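Local structure of GDP-mannose-dependent alpha-(1-6)-phosphatidylinositol monomannoside mannosyltransferase (Corynebacterium glutamicum, 3OKP) at residues Q213-I224 against L244-V255. The protein is a bacterial mannosyltransferase of the GT-B fold, built from two Rossmann-like domains, and carries guanosine-5'-diphosphate-alpha-D-mannose in this model. Residues are numbered along the deposited sequence; the frame is centred on the assembly and turned at random.
Sequences QDSLIKAMPQVI and LRRLATDVSQNV
Ile217 and Ala248 bring the two backbones to 6.0 Å, CA to CA, and both chains run in the same direction from Asp214 beside Leu244 to Ile224 beside Asn254. The pairing belongs to the Rossmann-like domain of a GT-B glycosyltransferase: helix 213-226 lies beside the end of helix 241-247 and the turns leading into edge strand 255-259. Helix 213-226 kinks at Pro221, while the other chain leaves helical geometry at Ala248.

No hydrogen bond crosses; the contact is mostly van der Waals. Ile217 works with two branches. CG1, anti to the carbonyl carbon (chi1 -73°), carries Ile217 CD1 to 3.5 Å from Leu244 O and 3.9 Å from Leu244 CD2, the side chains crossing at about a right angle. Ile217 CG2 reaches Leu247 O at 3.5 Å and also touches Ala248. Leu247 CD2 packs on Asp214 CB at 3.6 Å, leaving the carboxylate to Arg281 and Tyr240. Val251 CG1 lies 3.6 Å from Ile224 CD1 and also meets Pro221 CG. Asn254 comes at Ile224 from the opposite direction; its ND2 is held by the carbonyls of Pro228 and Ala230, and its CB sits 3.5 Å from Ile224 CD1.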
ATOM      1  N   GLN A 213     -11.541  10.891   7.779  1.00  8.48           N
ATOM      2  CA  GLN A 213     -12.471  10.461   8.826  1.00  8.45           C
ATOM      3  C   GLN A 213     -13.277  11.669   9.294  1.00  8.70           C
ATOM      4  O   GLN A 213     -14.458  11.544   9.615  1.00  8.66           O
ATOM      5  CB  GLN A 213     -11.751   9.840  10.028  1.00  8.39           C
ATOM      6  CG  GLN A 213     -11.060   8.507   9.762  1.00  8.05           C
ATOM      7  CD  GLN A 213      -9.583   8.656   9.441  1.00  7.77           C
ATOM      8  OE1 GLN A 213      -9.064   9.769   9.325  1.00  7.58           O
ATOM      9  NE2 GLN A 213      -8.895   7.527   9.303  1.00  7.29           N
ATOM     10  N   ASP A 214     -12.630  12.836   9.324  1.00  9.04           N
ATOM     11  CA  ASP A 214     -13.309  14.087   9.668  1.00  9.43           C
ATOM     12  C   ASP A 214     -14.399  14.438   8.656  1.00  9.45           C
ATOM     13  O   ASP A 214     -15.489  14.864   9.043  1.00  9.70           O
ATOM     14  CB  ASP A 214     -12.317  15.251   9.877  1.00  9.80           C
ATOM     15  CG  ASP A 214     -11.308  15.417   8.738  1.00  9.88           C
ATOM     16  OD1 ASP A 214     -11.455  14.805   7.658  1.00  9.35           O
ATOM     17  OD2 ASP A 214     -10.348  16.194   8.933  1.00 11.13           O
ATOM     18  N   SER A 215     -14.109  14.227   7.372  1.00  9.34           N
ATOM     19  CA  SER A 215     -15.084  14.442   6.296  1.00  9.31           C
ATOM     20  C   SER A 215     -16.283  13.505   6.452  1.00  9.16           C
ATOM     21  O   SER A 215     -17.433  13.922   6.283  1.00  8.89           O
ATOM     22  CB  SER A 215     -14.432  14.234   4.927  1.00  9.20           C
ATOM     23  OG  SER A 215     -13.315  15.087   4.748  1.00  9.72           O
ATOM     24  N   LEU A 216     -15.998  12.244   6.780  1.00  8.88           N
ATOM     25  CA  LEU A 216     -17.021  11.228   7.046  1.00  9.01           C
ATOM     26  C   LEU A 216     -17.924  11.606   8.221  1.00  9.13           C
ATOM     27  O   LEU A 216     -19.154  11.507   8.125  1.00  9.11           O
ATOM     28  CB  LEU A 216     -16.358   9.864   7.298  1.00  8.79           C
ATOM     29  CG  LEU A 216     -16.467   8.696   6.302  1.00  9.54           C
ATOM     30  CD1 LEU A 216     -16.921   9.087   4.892  1.00  9.61           C
ATOM     31  CD2 LEU A 216     -15.173   7.877   6.257  1.00  8.54           C
ATOM     32  N   ILE A 217     -17.308  12.038   9.322  1.00  9.22           N
ATOM     33  CA  ILE A 217     -18.037  12.458  10.520  1.00  9.39           C
ATOM     34  C   ILE A 217     -18.962  13.646  10.224  1.00  9.74           C
ATOM     35  O   ILE A 217     -20.105  13.683  10.690  1.00  9.81           O
ATOM     36  CB  ILE A 217     -17.068  12.768  11.697  1.00  9.64           C
ATOM     37  CG1 ILE A 217     -16.491  11.461  12.266  1.00  9.39           C
ATOM     38  CG2 ILE A 217     -17.762  13.571  12.790  1.00  9.86           C
ATOM     39  CD1 ILE A 217     -15.226  11.642  13.104  1.00  9.60           C
ATOM     40  N   LYS A 218     -18.469  14.597   9.434  1.00  9.92           N
ATOM     41  CA  LYS A 218     -19.244  15.783   9.067  1.00 10.53           C
ATOM     42  C   LYS A 218     -20.411  15.459   8.132  1.00 10.17           C
ATOM     43  O   LYS A 218     -21.401  16.191   8.087  1.00 10.57           O
ATOM     44  CB  LYS A 218     -18.337  16.859   8.462  1.00 10.77           C
ATOM     45  CG  LYS A 218     -17.429  17.538   9.487  1.00 11.91           C
ATOM     46  CD  LYS A 218     -16.507  18.562   8.848  1.00 12.20           C
ATOM     47  CE  LYS A 218     -15.488  19.086   9.851  1.00 14.41           C
ATOM     48  NZ  LYS A 218     -14.695  20.222   9.290  1.00 15.89           N
ATOM     49  N   ALA A 219     -20.291  14.357   7.395  1.00  9.53           N
ATOM     50  CA  ALA A 219     -21.356  13.892   6.507  1.00  9.25           C
ATOM     51  C   ALA A 219     -22.427  13.073   7.239  1.00  9.06           C
ATOM     52  O   ALA A 219     -23.536  12.895   6.722  1.00  8.88           O
ATOM     53  CB  ALA A 219     -20.770  13.092   5.345  1.00  8.82           C
ATOM     54  N   MET A 220     -22.103  12.591   8.440  1.00  8.82           N
ATOM     55  CA  MET A 220     -23.012  11.703   9.178  1.00  8.79           C
ATOM     56  C   MET A 220     -24.414  12.254   9.532  1.00  9.11           C
ATOM     57  O   MET A 220     -25.392  11.524   9.391  1.00  9.01           O
ATOM     58  CB  MET A 220     -22.338  11.061  10.401  1.00  8.76           C
ATOM     59  CG  MET A 220     -21.389   9.902  10.060  1.00  8.56           C
ATOM     60  SD  MET A 220     -22.101   8.559   9.069  1.00  8.58           S
ATOM     61  CE  MET A 220     -23.113   7.723  10.288  1.00  8.25           C
ATOM     62  N   PRO A 221     -24.520  13.525   9.999  1.00  9.44           N
ATOM     63  CA  PRO A 221     -25.858  14.024  10.358  1.00  9.78           C
ATOM     64  C   PRO A 221     -26.932  13.786   9.288  1.00  9.79           C
ATOM     65  O   PRO A 221     -28.039  13.356   9.621  1.00  9.84           O
ATOM     66  CB  PRO A 221     -25.628  15.521  10.586  1.00 10.21           C
ATOM     67  CG  PRO A 221     -24.214  15.591  11.066  1.00 10.47           C
ATOM     68  CD  PRO A 221     -23.483  14.546  10.252  1.00  9.69           C
ATOM     69  N   GLN A 222     -26.610  14.043   8.020  1.00  9.65           N
ATOM     70  CA  GLN A 222     -27.566  13.785   6.935  1.00  9.79           C
ATOM     71  C   GLN A 222     -27.823  12.293   6.734  1.00  9.00           C
ATOM     72  O   GLN A 222     -28.965  11.887   6.507  1.00  9.03           O
ATOM     73  CB  GLN A 222     -27.119  14.437   5.625  1.00 10.05           C
ATOM     74  CG  GLN A 222     -27.429  15.925   5.545  1.00 11.95           C
ATOM     75  CD  GLN A 222     -26.933  16.547   4.256  1.00 14.38           C
ATOM     76  OE1 GLN A 222     -25.900  17.217   4.236  1.00 15.77           O
ATOM     77  NE2 GLN A 222     -27.658  16.315   3.168  1.00 14.93           N
ATOM     78  N   VAL A 223     -26.763  11.488   6.825  1.00  8.21           N
ATOM     79  CA  VAL A 223     -26.883  10.029   6.722  1.00  7.81           C
ATOM     80  C   VAL A 223     -27.812   9.492   7.814  1.00  7.81           C
ATOM     81  O   VAL A 223     -28.743   8.734   7.530  1.00  7.73           O
ATOM     82  CB  VAL A 223     -25.500   9.320   6.780  1.00  7.45           C
ATOM     83  CG1 VAL A 223     -25.658   7.800   6.728  1.00  7.37           C
ATOM     84  CG2 VAL A 223     -24.595   9.795   5.639  1.00  7.15           C
ATOM     85  N   ILE A 224     -27.560   9.911   9.054  1.00  7.93           N
ATOM     86  CA  ILE A 224     -28.347   9.490  10.217  1.00  8.22           C
ATOM     87  C   ILE A 224     -29.814   9.898  10.090  1.00  8.45           C
ATOM     88  O   ILE A 224     -30.704   9.128  10.447  1.00  8.46           O
ATOM     89  CB  ILE A 224     -27.746  10.042  11.544  1.00  8.38           C
ATOM     90  CG1 ILE A 224     -26.346   9.465  11.769  1.00  8.50           C
ATOM     91  CG2 ILE A 224     -28.652   9.723  12.740  1.00  8.59           C
ATOM     92  CD1 ILE A 224     -25.480  10.289  12.695  1.00  9.48           C
ATOM     93  N   LEU A 244     -11.074  13.893  16.188  1.00 15.06           N
ATOM     94  CA  LEU A 244     -12.157  13.107  15.591  1.00 14.53           C
ATOM     95  C   LEU A 244     -13.290  12.844  16.588  1.00 14.57           C
ATOM     96  O   LEU A 244     -14.465  12.960  16.244  1.00 13.99           O
ATOM     97  CB  LEU A 244     -11.627  11.786  15.017  1.00 13.92           C
ATOM     98  CG  LEU A 244     -10.707  11.863  13.789  1.00 13.87           C
ATOM     99  CD1 LEU A 244     -10.179  10.485  13.414  1.00 13.17           C
ATOM    100  CD2 LEU A 244     -11.409  12.515  12.600  1.00 13.17           C
ATOM    101  N   ARG A 245     -12.924  12.502  17.821  1.00 15.15           N
ATOM    102  CA  ARG A 245     -13.909  12.276  18.881  1.00 15.70           C
ATOM    103  C   ARG A 245     -14.713  13.548  19.178  1.00 16.32           C
ATOM    104  O   ARG A 245     -15.925  13.482  19.384  1.00 16.29           O
ATOM    105  CB  ARG A 245     -13.234  11.749  20.151  1.00 16.04           C
ATOM    106  CG  ARG A 245     -12.723  10.315  20.046  1.00 15.46           C
ATOM    107  CD  ARG A 245     -12.119   9.860  21.368  1.00 16.12           C
ATOM    108  NE  ARG A 245     -11.724   8.450  21.368  1.00 15.73           N
ATOM    109  CZ  ARG A 245     -12.537   7.432  21.650  1.00 16.25           C
ATOM    110  NH1 ARG A 245     -13.814   7.649  21.949  1.00 16.20           N
ATOM    111  NH2 ARG A 245     -12.074   6.191  21.629  1.00 15.96           N
ATOM    112  N   ARG A 246     -14.035  14.697  19.178  1.00 17.01           N
ATOM    113  CA  ARG A 246     -14.692  15.989  19.400  1.00 17.87           C
ATOM    114  C   ARG A 246     -15.661  16.321  18.262  1.00 17.37           C
ATOM    115  O   ARG A 246     -16.773  16.794  18.500  1.00 17.52           O
ATOM    116  CB  ARG A 246     -13.658  17.107  19.564  1.00 18.33           C
ATOM    117  CG  ARG A 246     -14.194  18.340  20.289  1.00 19.89           C
ATOM    118  CD  ARG A 246     -13.280  19.554  20.139  1.00 20.47           C
ATOM    119  NE  ARG A 246     -13.346  20.126  18.794  1.00 23.30           N
ATOM    120  CZ  ARG A 246     -12.353  20.103  17.909  1.00 24.21           C
ATOM    121  NH1 ARG A 246     -11.187  19.545  18.215  1.00 24.90           N
ATOM    122  NH2 ARG A 246     -12.526  20.650  16.712  1.00 24.77           N
ATOM    123  N   LEU A 247     -15.230  16.061  17.030  1.00 16.88           N
ATOM    124  CA  LEU A 247     -16.073  16.240  15.849  1.00 16.64           C
ATOM    125  C   LEU A 247     -17.327  15.365  15.896  1.00 16.16           C
ATOM    126  O   LEU A 247     -18.392  15.774  15.437  1.00 16.05           O
ATOM    127  CB  LEU A 247     -15.268  15.946  14.577  1.00 16.37           C
ATOM    128  CG  LEU A 247     -14.755  17.079  13.670  1.00 17.14           C
ATOM    129  CD1 LEU A 247     -14.657  18.453  14.343  1.00 17.42           C
ATOM    130  CD2 LEU A 247     -13.425  16.684  13.036  1.00 16.74           C
ATOM    131  N   ALA A 248     -17.192  14.174  16.474  1.00 15.87           N
ATOM    132  CA  ALA A 248     -18.274  13.193  16.511  1.00 15.86           C
ATOM    133  C   ALA A 248     -19.218  13.328  17.713  1.00 16.21           C
ATOM    134  O   ALA A 248     -20.110  12.498  17.888  1.00 16.11           O
ATOM    135  CB  ALA A 248     -17.699  11.781  16.438  1.00 15.36           C
ATOM    136  N   THR A 249     -19.031  14.377  18.517  1.00 16.94           N
ATOM    137  CA  THR A 249     -19.763  14.553  19.783  1.00 17.78           C
ATOM    138  C   THR A 249     -21.288  14.512  19.639  1.00 17.74           C
ATOM    139  O   THR A 249     -21.971  13.892  20.455  1.00 18.11           O
ATOM    140  CB  THR A 249     -19.342  15.851  20.529  1.00 18.28           C
ATOM    141  OG1 THR A 249     -17.915  15.929  20.594  1.00 19.07           O
ATOM    142  CG2 THR A 249     -19.896  15.866  21.952  1.00 19.11           C
ATOM    143  N   ASP A 250     -21.814  15.160  18.600  1.00 17.75           N
ATOM    144  CA  ASP A 250     -23.265  15.225  18.394  1.00 17.78           C
ATOM    145  C   ASP A 250     -23.828  14.053  17.586  1.00 17.12           C
ATOM    146  O   ASP A 250     -25.043  13.950  17.399  1.00 17.31           O
ATOM    147  CB  ASP A 250     -23.657  16.568  17.764  1.00 18.29           C
ATOM    148  CG  ASP A 250     -23.358  17.750  18.675  1.00 19.54           C
ATOM    149  OD1 ASP A 250     -23.498  17.609  19.911  1.00 20.86           O
ATOM    150  OD2 ASP A 250     -22.985  18.823  18.154  1.00 20.64           O
ATOM    151  N   VAL A 251     -22.945  13.174  17.115  1.00 16.34           N
ATOM    152  CA  VAL A 251     -23.349  11.963  16.388  1.00 15.53           C
ATOM    153  C   VAL A 251     -22.818  10.695  17.076  1.00 15.18           C
ATOM    154  O   VAL A 251     -22.623   9.659  16.438  1.00 14.77           O
ATOM    155  CB  VAL A 251     -22.916  12.008  14.892  1.00 15.20           C
ATOM    156  CG1 VAL A 251     -23.710  13.062  14.130  1.00 15.17           C
ATOM    157  CG2 VAL A 251     -21.409  12.261  14.752  1.00 14.65           C
ATOM    158  N   SER A 252     -22.622  10.789  18.390  1.00 15.30           N
ATOM    159  CA  SER A 252     -21.931   9.761  19.179  1.00 15.10           C
ATOM    160  C   SER A 252     -22.555   8.364  19.119  1.00 14.63           C
ATOM    161  O   SER A 252     -21.841   7.359  19.177  1.00 14.49           O
ATOM    162  CB  SER A 252     -21.811  10.217  20.637  1.00 15.70           C
ATOM    163  OG  SER A 252     -23.081  10.241  21.271  1.00 16.13           O
ATOM    164  N   GLN A 253     -23.881   8.306  19.004  1.00 14.14           N
ATOM    165  CA  GLN A 253     -24.600   7.032  18.969  1.00 13.64           C
ATOM    166  C   GLN A 253     -24.411   6.283  17.650  1.00 12.98           C
ATOM    167  O   GLN A 253     -24.640   5.074  17.584  1.00 12.93           O
ATOM    168  CB  GLN A 253     -26.094   7.244  19.219  1.00 13.81           C
ATOM    169  CG  GLN A 253     -26.439   7.765  20.602  1.00 14.16           C
ATOM    170  CD  GLN A 253     -27.924   8.002  20.766  1.00 14.68           C
ATOM    171  OE1 GLN A 253     -28.419   9.106  20.514  1.00 15.24           O
ATOM    172  NE2 GLN A 253     -28.652   6.960  21.162  1.00 13.18           N
ATOM    173  N   ASN A 254     -23.998   7.004  16.608  1.00 12.21           N
ATOM    174  CA  ASN A 254     -23.859   6.422  15.270  1.00 11.53           C
ATOM    175  C   ASN A 254     -22.418   6.329  14.758  1.00 11.27           C
ATOM    176  O   ASN A 254     -22.182   5.955  13.604  1.00 10.83           O
ATOM    177  CB  ASN A 254     -24.711   7.203  14.268  1.00 11.11           C
ATOM    178  CG  ASN A 254     -26.188   7.155  14.595  1.00 10.89           C
ATOM    179  OD1 ASN A 254     -26.669   7.886  15.461  1.00  9.66           O
ATOM    180  ND2 ASN A 254     -26.922   6.299  13.888  1.00  9.79           N
ATOM    181  N   VAL A 255     -21.464   6.683  15.614  1.00 11.42           N
ATOM    182  CA  VAL A 255     -20.044   6.645  15.266  1.00 11.48           C
ATOM    183  C   VAL A 255     -19.296   5.835  16.321  1.00 11.85           C
ATOM    184  O   VAL A 255     -19.394   6.119  17.518  1.00 12.07           O
ATOM    185  CB  VAL A 255     -19.436   8.072  15.145  1.00 11.64           C
ATOM    186  CG1 VAL A 255     -17.939   8.008  14.864  1.00 11.66           C
ATOM    187  CG2 VAL A 255     -20.135   8.871  14.050  1.00 11.30           C
TER